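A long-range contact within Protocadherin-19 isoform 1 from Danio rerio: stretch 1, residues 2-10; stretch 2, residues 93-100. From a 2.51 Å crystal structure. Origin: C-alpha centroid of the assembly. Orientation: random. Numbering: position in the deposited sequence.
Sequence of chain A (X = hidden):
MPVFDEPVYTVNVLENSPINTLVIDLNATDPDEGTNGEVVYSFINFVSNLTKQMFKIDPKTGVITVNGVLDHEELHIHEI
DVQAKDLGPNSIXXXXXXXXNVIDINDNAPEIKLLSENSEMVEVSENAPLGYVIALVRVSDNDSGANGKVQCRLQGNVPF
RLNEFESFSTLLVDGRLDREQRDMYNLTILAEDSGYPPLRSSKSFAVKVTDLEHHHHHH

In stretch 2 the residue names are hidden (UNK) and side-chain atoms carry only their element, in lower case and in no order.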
ATOM      1  N   PRO A   2      33.717 -22.334  -5.379  1.00 73.48           N
ATOM      2  CA  PRO A   2      32.430 -22.436  -4.713  1.00 69.20           C
ATOM      3  C   PRO A   2      31.266 -22.644  -5.671  1.00 60.30           C
ATOM      4  O   PRO A   2      31.400 -22.441  -6.875  1.00 52.74           O
ATOM      5  CB  PRO A   2      32.292 -21.085  -4.003  1.00 74.79           C
ATOM      6  CG  PRO A   2      33.232 -20.169  -4.710  1.00 75.10           C
ATOM      7  CD  PRO A   2      34.372 -21.045  -5.104  1.00 75.35           C
ATOM      8  N   VAL A   3      30.163 -23.143  -5.124  1.00 57.22           N
ATOM      9  CA  VAL A   3      28.943 -23.403  -5.872  1.00 52.55           C
ATOM     10  C   VAL A   3      27.828 -23.210  -4.868  1.00 51.82           C
ATOM     11  O   VAL A   3      27.856 -23.853  -3.843  1.00 60.71           O
ATOM     12  CB  VAL A   3      28.862 -24.858  -6.348  1.00 52.69           C
ATOM     13  CG1 VAL A   3      27.601 -25.087  -7.144  1.00 53.77           C
ATOM     14  CG2 VAL A   3      30.080 -25.245  -7.172  1.00 57.04           C
ATOM     15  N   PHE A   4      26.897 -22.292  -5.132  1.00 47.66           N
ATOM     16  CA  PHE A   4      25.730 -22.090  -4.290  1.00 46.96           C
ATOM     17  C   PHE A   4      24.813 -23.316  -4.345  1.00 51.56           C
ATOM     18  O   PHE A   4      24.704 -23.972  -5.384  1.00 52.23           O
ATOM     19  CB  PHE A   4      24.958 -20.828  -4.710  1.00 48.11           C
ATOM     20  CG  PHE A   4      25.620 -19.544  -4.296  1.00 49.87           C
ATOM     21  CD1 PHE A   4      25.513 -19.078  -2.989  1.00 49.38           C
ATOM     22  CD2 PHE A   4      26.411 -18.831  -5.193  1.00 57.09           C
ATOM     23  CE1 PHE A   4      26.184 -17.929  -2.577  1.00 49.71           C
ATOM     24  CE2 PHE A   4      27.075 -17.670  -4.793  1.00 57.65           C
ATOM     25  CZ  PHE A   4      26.937 -17.203  -3.492  1.00 55.13           C
ATOM     26  N   ASP A   5      24.195 -23.655  -3.210  1.00 51.28           N
ATOM     27  CA  ASP A   5      23.401 -24.880  -3.114  1.00 51.12           C
ATOM     28  C   ASP A   5      22.354 -24.850  -4.197  1.00 48.12           C
ATOM     29  O   ASP A   5      22.134 -25.827  -4.887  1.00 56.12           O
ATOM     30  CB  ASP A   5      22.744 -25.053  -1.725  1.00 58.09           C
ATOM     31  CG  ASP A   5      23.770 -25.347  -0.581  1.00 64.90           C
ATOM     32  OD1 ASP A   5      24.821 -25.952  -0.842  1.00 83.90           O
ATOM     33  OD2 ASP A   5      23.514 -25.006   0.601  1.00 74.08           O
ATOM     34  N   GLU A   6      21.723 -23.706  -4.367  1.00 51.40           N
ATOM     35  CA  GLU A   6      20.765 -23.518  -5.441  1.00 53.11           C
ATOM     36  C   GLU A   6      21.254 -22.366  -6.284  1.00 50.33           C
ATOM     37  O   GLU A   6      22.003 -21.531  -5.795  1.00 52.93           O
ATOM     38  CB  GLU A   6      19.378 -23.212  -4.863  1.00 56.61           C
ATOM     39  CG  GLU A   6      18.681 -24.415  -4.236  1.00 65.99           C
ATOM     40  CD  GLU A   6      18.417 -25.535  -5.240  1.00 79.39           C
ATOM     41  OE1 GLU A   6      19.293 -26.410  -5.381  1.00 95.86           O
ATOM     42  OE2 GLU A   6      17.371 -25.520  -5.935  1.00 90.30           O
ATOM     43  N   PRO A   7      20.915 -22.368  -7.578  1.00 54.65           N
ATOM     44  CA  PRO A   7      21.135 -21.215  -8.500  1.00 54.52           C
ATOM     45  C   PRO A   7      20.255 -19.963  -8.231  1.00 55.49           C
ATOM     46  O   PRO A   7      20.668 -18.858  -8.560  1.00 57.79           O
ATOM     47  CB  PRO A   7      20.776 -21.799  -9.888  1.00 52.07           C
ATOM     48  CG  PRO A   7      19.913 -22.999  -9.612  1.00 53.52           C
ATOM     49  CD  PRO A   7      20.320 -23.538  -8.262  1.00 53.05           C
ATOM     50  N   VAL A   8      19.004 -20.182  -7.825  1.00 55.00           N
ATOM     51  CA  VAL A   8      18.052 -19.122  -7.506  1.00 55.34           C
ATOM     52  C   VAL A   8      17.303 -19.431  -6.191  1.00 54.42           C
ATOM     53  O   VAL A   8      16.839 -20.532  -5.997  1.00 51.30           O
ATOM     54  CB  VAL A   8      16.990 -19.013  -8.613  1.00 59.86           C
ATOM     55  CG1 VAL A   8      15.914 -17.998  -8.241  1.00 63.61           C
ATOM     56  CG2 VAL A   8      17.640 -18.645  -9.936  1.00 61.26           C
ATOM     57  N   TYR A   9      17.132 -18.434  -5.329  1.00 53.54           N
ATOM     58  CA  TYR A   9      16.476 -18.617  -4.045  1.00 52.05           C
ATOM     59  C   TYR A   9      15.360 -17.595  -3.992  1.00 53.61           C
ATOM     60  O   TYR A   9      15.514 -16.520  -4.548  1.00 54.14           O
ATOM     61  CB  TYR A   9      17.440 -18.328  -2.892  1.00 52.08           C
ATOM     62  CG  TYR A   9      18.706 -19.158  -2.862  1.00 52.82           C
ATOM     63  CD1 TYR A   9      19.875 -18.701  -3.477  1.00 57.05           C
ATOM     64  CD2 TYR A   9      18.786 -20.312  -2.105  1.00 49.62           C
ATOM     65  CE1 TYR A   9      21.067 -19.400  -3.377  1.00 53.15           C
ATOM     66  CE2 TYR A   9      19.969 -21.019  -2.004  1.00 49.57           C
ATOM     67  CZ  TYR A   9      21.108 -20.560  -2.639  1.00 52.97           C
ATOM     68  OH  TYR A   9      22.293 -21.263  -2.536  1.00 52.52           O
ATOM     69  N   THR A  10      14.207 -17.963  -3.419  1.00 57.81           N
ATOM     70  CA  THR A  10      13.101 -17.014  -3.231  1.00 56.48           C
ATOM     71  C   THR A  10      12.568 -17.030  -1.811  1.00 47.76           C
ATOM     72  O   THR A  10      12.354 -18.055  -1.231  1.00 46.61           O
ATOM     73  CB  THR A  10      11.938 -17.221  -4.234  1.00 62.34           C
ATOM     74  OG1 THR A  10      11.238 -18.425  -3.933  1.00 73.60           O
ATOM     75  CG2 THR A  10      12.440 -17.297  -5.675  1.00 63.90           C
ATOM     76  N   UNK A  93      34.276 -16.770  -9.899  1.00102.57           N
ATOM     77  CA  UNK A  93      33.187 -16.690  -8.921  1.00 93.51           C
ATOM     78  C   UNK A  93      32.039 -17.655  -9.185  1.00 84.37           C
ATOM     79  O   UNK A  93      31.775 -18.027 -10.333  1.00 88.01           O
ATOM     80  c   UNK A  93      33.779 -14.500  -9.743  1.00102.54           C
ATOM     81  c   UNK A  93      34.436 -15.502 -10.636  1.00102.45           C
ATOM     82  c   UNK A  93      32.682 -15.244  -9.058  1.00102.22           C
ATOM     83  N   UNK A  94      31.360 -18.038  -8.108  1.00 75.17           N
ATOM     84  CA  UNK A  94      30.022 -18.614  -8.181  1.00 62.66           C
ATOM     85  C   UNK A  94      29.007 -17.506  -8.001  1.00 57.61           C
ATOM     86  O   UNK A  94      29.247 -16.581  -7.252  1.00 61.56           O
ATOM     87  c   UNK A  94      29.845 -19.653  -7.088  1.00 63.20           C
ATOM     88  N   UNK A  95      27.844 -17.668  -8.622  1.00 58.07           N
ATOM     89  CA  UNK A  95      26.786 -16.662  -8.659  1.00 57.46           C
ATOM     90  C   UNK A  95      25.502 -17.348  -8.260  1.00 54.01           C
ATOM     91  O   UNK A  95      25.294 -18.512  -8.585  1.00 54.83           O
ATOM     92  c   UNK A  95      27.871 -15.343 -10.528  1.00 88.57           C
ATOM     93  c   UNK A  95      28.957 -15.768 -11.219  1.00105.04           C
ATOM     94  c   UNK A  95      26.647 -16.074 -10.084  1.00 62.81           C
ATOM     95  n   UNK A  95      28.213 -14.108 -10.016  1.00100.82           N
ATOM     96  n   UNK A  95      29.880 -14.747 -11.194  1.00113.27           N
ATOM     97  c   UNK A  95      29.405 -13.755 -10.465  1.00100.22           C
ATOM     98  N   UNK A  96      24.606 -16.609  -7.626  1.00 53.29           N
ATOM     99  CA  UNK A  96      23.214 -17.014  -7.535  1.00 50.28           C
ATOM    100  C   UNK A  96      22.340 -15.789  -7.568  1.00 53.16           C
ATOM    101  O   UNK A  96      22.819 -14.652  -7.535  1.00 54.57           O
ATOM    102  c   UNK A  96      22.951 -17.796  -6.239  1.00 53.63           C
ATOM    103  s   UNK A  96      23.164 -16.853  -4.691  1.00 50.62           S
ATOM    104  N   UNK A  97      21.046 -16.029  -7.656  1.00 50.35           N
ATOM    105  CA  UNK A  97      20.079 -14.968  -7.619  1.00 52.52           C
ATOM    106  C   UNK A  97      19.267 -15.152  -6.340  1.00 52.62           C
ATOM    107  O   UNK A  97      18.949 -16.281  -5.945  1.00 49.45           O
ATOM    108  c   UNK A  97      18.196 -13.921  -9.004  1.00 67.80           C
ATOM    109  c   UNK A  97      19.189 -15.059  -8.852  1.00 55.08           C
ATOM    110  c   UNK A  97      17.429 -13.987 -10.333  1.00 82.55           C
ATOM    111  n   UNK A  97      19.345 -12.899 -11.568  1.00 92.27           N
ATOM    112  c   UNK A  97      18.347 -14.013 -11.559  1.00 89.63           C
ATOM    113  N   UNK A  98      19.013 -14.056  -5.638  1.00 54.80           N
ATOM    114  CA  UNK A  98      18.097 -14.087  -4.487  1.00 55.86           C
ATOM    115  C   UNK A  98      16.932 -13.133  -4.713  1.00 52.03           C
ATOM    116  O   UNK A  98      17.139 -11.924  -4.881  1.00 47.19           O
ATOM    117  c   UNK A  98      17.851 -13.840  -2.022  1.00 56.22           C
ATOM    118  c   UNK A  98      20.025 -14.588  -2.983  1.00 56.48           C
ATOM    119  c   UNK A  98      18.808 -13.699  -3.184  1.00 56.83           C
ATOM    120  N   UNK A  99      15.736 -13.708  -4.807  1.00 44.90           N
ATOM    121  CA  UNK A  99      14.534 -12.952  -5.009  1.00 51.84           C
ATOM    122  C   UNK A  99      13.784 -12.786  -3.680  1.00 54.67           C
ATOM    123  O   UNK A  99      13.423 -13.758  -3.033  1.00 49.41           O
ATOM    124  c   UNK A  99      13.629 -13.640  -6.025  1.00 59.39           C
ATOM    125  c   UNK A  99      13.862 -14.863  -8.220  1.00 69.44           C
ATOM    126  c   UNK A  99      14.292 -13.656  -7.397  1.00 65.03           C
ATOM    127  c   UNK A  99      12.281 -12.938  -6.134  1.00 58.89           C
ATOM    128  N   UNK A 100      13.622 -11.538  -3.255  1.00 58.32           N
ATOM    129  CA  UNK A 100      12.916 -11.219  -2.027  1.00 56.97           C
ATOM    130  C   UNK A 100      11.540 -10.629  -2.314  1.00 52.74           C
ATOM    131  O   UNK A 100      11.434  -9.542  -2.879  1.00 52.53           O
ATOM    132  c   UNK A 100      13.733 -10.229  -1.195  1.00 58.75           C
ATOM    133  c   UNK A 100      12.895  -9.652  -0.071  1.00 60.24           C
ATOM    134  c   UNK A 100      14.961 -10.940  -0.650  1.00 62.13           C
TER

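Position 93 carries three side-chain carbons that close a ring onto the backbone N; its CA-to-CB bond points away from stretch 1, and it touches nothing there. The closure marks Pro93.

Position 94 has a single side-chain carbon, CB, pointing toward stretch 1. It lies 3.2 Å from Pro2 O and 4.0 Å from Phe4 CD2, while the backbone O of 94 sits near the plane of the Phe4 ring, 3.5 Å from CE2. One carbon and no more is Ala94, with Pro2 O and the Phe4 ring both close to its CB.

At 95 one carbon leads to a five-membered ring of three carbons and two nitrogens. The CA-to-CB bond points away, so the Phe4 ring meets the backbone instead, with Phe4 CD2 3.5 Å from the carbonyl C of 95. The ring is the imidazole of His95.

Position 96 shows one carbon followed by one sulfur, and its CA-to-CB bond points toward stretch 1. The sulfur stands over the face of the Phe4 ring, 3.7 Å from CD1, and at the edge of the Tyr9 ring, 3.6 Å from CE1. A sulfur ending the chain directly after CB identifies Cys96. With chi1 in p, its SG serves two aromatic rings at once.

Position 97 bears four carbons in a row ending in nitrogen; CB lies 4.1 Å from Val8 CG2, but the end of the chain leads away. This is Lys97, whose NZ is hydrogen-bonded elsewhere in the structure.

At 98 one carbon carries two more, one of them 4.1 Å from Tyr9 CD1: the beta-branched, wholly apolar Val98.

Position 99 has four carbons forked at the first, with one arm two carbons long. The tip of that arm reaches 3.7 Å from Val8 CG1 and 3.8 Å from Thr10 CG2, the reach of Ile99.

Position 100 again has one carbon carrying two, directed away and free of contacts with stretch 1: Val100.

The contact works by parallel strand pairing. Lys97 N donates to Pro7 O (3.0 Å), Tyr9 N to Lys97 O (2.9 Å) and Ile99 N to Tyr9 O (2.8 Å, nearly straight). The rule is that backbone atoms carry the pairing while side chains alternate: Val8, Thr10, Lys97 and Ile99 share one face, Tyr9 and Val98 the other. Ahead of the bridged pairs, Phe4, in the loop before strand 8-10, packs against Ala94 and Cys96. Glu6 N donates to Tyr9 OH (3.1 Å), tying the loop to the ring whose edge meets Cys96 SG.

Stretch 2 (93-100) PAHCKVIV
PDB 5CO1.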